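PDB 5HXA: alpha,alpha-trehalose-phosphate synthase (UDP-forming) from Burkholderia xenovorans, which belongs to glycosyltransferase family 20 and is built as a GT-B enzyme with two Rossmann-like domains. Local coordinates for residues Ala401-Val409 / Arg436-Met444. Numbering follows the deposited sequence.
Sequences AEQLPGALV and RHADMMAPM
The type II beta turn Leu404 to Ala407, just ahead of edge strand 408-410, packs against helix 430-446, with the Gly406 carbonyl taken by Arg436. NH1 of Arg436 reaches Gly406 O at 2.9 Å (N-H...O 159°); the oxygen lies almost in the guanidinium plane, yet the nitrogen sits well above the carbonyl plane. The straight run of Arg436 from CG to NE passes over Gly406 O and brings the guanidinium to Leu408, whose CD2 rests on one face, 3.6 Å from NH1. Water 1, at the guanidinium edge, accepts from NH1 and donates to Ala407 O, while NE of Arg436 forms a salt bridge with Glu432. In this GT-B fold the strand closes one side of the six-stranded parallel sheet, pairing with strand 391-395, and the helix lies against the turn leading into it. Gly406 has the positive phi (116°) of the third position of a type II turn, and with no side chain on the helix side its backbone can lie close to Arg436 and Met440. Met440 fills the middle: its CG is 3.1 Å from Pro405 O, and SD, 4.0 Å from Leu404 CB, also touches Ala407 N. Farther along, Leu404 CD2 meets Met444 SD at 3.7 Å, and the rings of Pro405 and Pro443 lie alongside each other, running in opposite senses, CD to CG 3.9 Å.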
loop_
_atom_site.group_PDB
_atom_site.type_symbol
_atom_site.label_atom_id
_atom_site.label_comp_id
_atom_site.label_asym_id
_atom_site.label_seq_id
_atom_site.Cartn_x
_atom_site.Cartn_y
_atom_site.Cartn_z
ATOM N N ALA A 401 2.954 -8.666 17.571
ATOM C CA ALA A 401 3.088 -7.720 18.688
ATOM C C ALA A 401 2.019 -7.920 19.762
ATOM O O ALA A 401 2.328 -7.899 20.962
ATOM C CB ALA A 401 3.057 -6.280 18.179
ATOM N N GLU A 402 0.761 -8.113 19.361
ATOM C CA GLU A 402 -0.292 -8.326 20.352
ATOM C C GLU A 402 -0.027 -9.571 21.199
ATOM O O GLU A 402 -0.461 -9.651 22.353
ATOM C CB GLU A 402 -1.652 -8.435 19.656
ATOM N N GLN A 403 0.696 -10.540 20.658
ATOM C CA GLN A 403 0.950 -11.778 21.373
ATOM C C GLN A 403 2.215 -11.745 22.206
ATOM O O GLN A 403 2.560 -12.762 22.820
ATOM C CB GLN A 403 1.038 -12.923 20.388
ATOM C CG GLN A 403 -0.280 -13.301 19.805
ATOM C CD GLN A 403 -0.113 -14.500 18.955
ATOM O OE1 GLN A 403 0.588 -14.446 17.942
ATOM N NE2 GLN A 403 -0.688 -15.621 19.385
ATOM N N LEU A 404 2.924 -10.621 22.229
ATOM C CA LEU A 404 4.194 -10.508 22.946
ATOM C C LEU A 404 4.192 -9.250 23.807
ATOM O O LEU A 404 4.995 -8.332 23.598
ATOM C CB LEU A 404 5.361 -10.504 21.960
ATOM C CG LEU A 404 5.569 -11.820 21.196
ATOM C CD1 LEU A 404 6.607 -11.638 20.079
ATOM C CD2 LEU A 404 6.009 -12.932 22.150
ATOM N N PRO A 405 3.309 -9.187 24.811
ATOM C CA PRO A 405 3.307 -8.037 25.732
ATOM C C PRO A 405 4.597 -8.038 26.539
ATOM O O PRO A 405 4.938 -9.030 27.185
ATOM C CB PRO A 405 2.077 -8.292 26.618
ATOM C CG PRO A 405 1.961 -9.785 26.642
ATOM C CD PRO A 405 2.451 -10.283 25.296
ATOM N N GLY A 406 5.316 -6.926 26.494
ATOM C CA GLY A 406 6.661 -6.845 27.034
ATOM C C GLY A 406 7.717 -6.579 25.985
ATOM O O GLY A 406 8.835 -6.161 26.334
ATOM N N ALA A 407 7.407 -6.806 24.711
ATOM C CA ALA A 407 8.316 -6.382 23.652
ATOM C C ALA A 407 8.342 -4.861 23.587
ATOM O O ALA A 407 7.339 -4.198 23.855
ATOM C CB ALA A 407 7.869 -6.940 22.297
ATOM N N LEU A 408 9.494 -4.301 23.201
ATOM C CA LEU A 408 9.555 -2.889 22.823
ATOM C C LEU A 408 9.040 -2.770 21.390
ATOM O O LEU A 408 9.728 -3.147 20.437
ATOM C CB LEU A 408 10.974 -2.335 22.955
ATOM C CG LEU A 408 11.569 -2.278 24.371
ATOM C CD1 LEU A 408 12.999 -1.733 24.324
ATOM C CD2 LEU A 408 10.699 -1.441 25.341
ATOM N N VAL A 409 7.832 -2.258 21.235
ATOM C CA VAL A 409 7.169 -2.243 19.940
ATOM C C VAL A 409 7.445 -0.906 19.273
ATOM O O VAL A 409 7.326 0.149 19.907
ATOM C CB VAL A 409 5.659 -2.497 20.098
ATOM C CG1 VAL A 409 4.943 -2.394 18.755
ATOM C CG2 VAL A 409 5.431 -3.877 20.714
ATOM N N ARG A 436 9.748 -8.494 31.589
ATOM C CA ARG A 436 9.298 -8.498 30.195
ATOM C C ARG A 436 9.342 -9.898 29.598
ATOM O O ARG A 436 8.417 -10.312 28.885
ATOM C CB ARG A 436 10.158 -7.556 29.351
ATOM C CG ARG A 436 9.887 -6.077 29.610
ATOM C CD ARG A 436 10.865 -5.197 28.811
ATOM N NE ARG A 436 10.656 -3.773 29.078
ATOM C CZ ARG A 436 9.723 -3.032 28.486
ATOM N NH1 ARG A 436 8.901 -3.579 27.590
ATOM N NH2 ARG A 436 9.612 -1.744 28.793
ATOM N N HIS A 437 10.430 -10.628 29.849
ATOM C CA HIS A 437 10.543 -11.989 29.341
ATOM C C HIS A 437 9.426 -12.875 29.895
ATOM O O HIS A 437 8.786 -13.617 29.142
ATOM C CB HIS A 437 11.927 -12.546 29.693
ATOM C CG HIS A 437 12.119 -13.979 29.305
ATOM N ND1 HIS A 437 12.101 -15.002 30.223
ATOM C CD2 HIS A 437 12.354 -14.555 28.100
ATOM C CE1 HIS A 437 12.301 -16.152 29.604
ATOM N NE2 HIS A 437 12.455 -15.910 28.314
ATOM N N ALA A 438 9.149 -12.773 31.202
ATOM C CA ALA A 438 8.056 -13.535 31.800
ATOM C C ALA A 438 6.713 -13.176 31.169
ATOM O O ALA A 438 5.882 -14.059 30.912
ATOM C CB ALA A 438 8.013 -13.295 33.308
ATOM N N ASP A 439 6.484 -11.881 30.919
ATOM C CA ASP A 439 5.209 -11.422 30.364
ATOM C C ASP A 439 4.980 -11.962 28.961
ATOM O O ASP A 439 3.829 -12.129 28.549
ATOM C CB ASP A 439 5.146 -9.888 30.318
ATOM C CG ASP A 439 4.942 -9.254 31.690
ATOM O OD1 ASP A 439 4.810 -9.991 32.687
ATOM O OD2 ASP A 439 4.906 -8.007 31.767
ATOM N N MET A 440 6.054 -12.196 28.197
ATOM C CA MET A 440 5.937 -12.749 26.856
ATOM C C MET A 440 5.857 -14.273 26.855
ATOM O O MET A 440 5.109 -14.847 26.057
ATOM C CB MET A 440 7.114 -12.275 25.997
ATOM C CG MET A 440 7.044 -10.785 25.675
ATOM S SD MET A 440 8.354 -10.284 24.546
ATOM C CE MET A 440 9.763 -10.209 25.650
ATOM N N MET A 441 6.587 -14.938 27.761
ATOM C CA MET A 441 6.561 -16.400 27.821
ATOM C C MET A 441 5.175 -16.931 28.190
ATOM O O MET A 441 4.750 -17.982 27.692
ATOM C CB MET A 441 7.601 -16.909 28.827
ATOM C CG MET A 441 9.052 -16.735 28.375
ATOM S SD MET A 441 9.435 -17.751 26.928
ATOM C CE MET A 441 9.647 -19.372 27.675
ATOM N N ALA A 442 4.467 -16.245 29.081
ATOM C CA ALA A 442 3.187 -16.783 29.548
ATOM C C ALA A 442 2.163 -16.930 28.428
ATOM O O ALA A 442 1.583 -18.023 28.299
ATOM C CB ALA A 442 2.648 -15.925 30.699
ATOM N N PRO A 443 1.881 -15.915 27.598
ATOM C CA PRO A 443 0.929 -16.142 26.501
ATOM C C PRO A 443 1.473 -17.057 25.418
ATOM O O PRO A 443 0.682 -17.748 24.763
ATOM C CB PRO A 443 0.656 -14.725 25.968
ATOM C CG PRO A 443 1.874 -13.968 26.318
ATOM C CD PRO A 443 2.292 -14.502 27.657
ATOM N N MET A 444 2.796 -17.107 25.216
ATOM C CA MET A 444 3.334 -18.061 24.247
ATOM C C MET A 444 3.122 -19.500 24.704
ATOM O O MET A 444 2.918 -20.389 23.866
ATOM C CB MET A 444 4.822 -17.808 23.996
ATOM C CG MET A 444 5.108 -16.541 23.190
ATOM S SD MET A 444 6.736 -16.586 22.414
ATOM C CE MET A 444 7.829 -16.413 23.819
HETATM O O HOH W 1 6.837 -2.260 26.080
#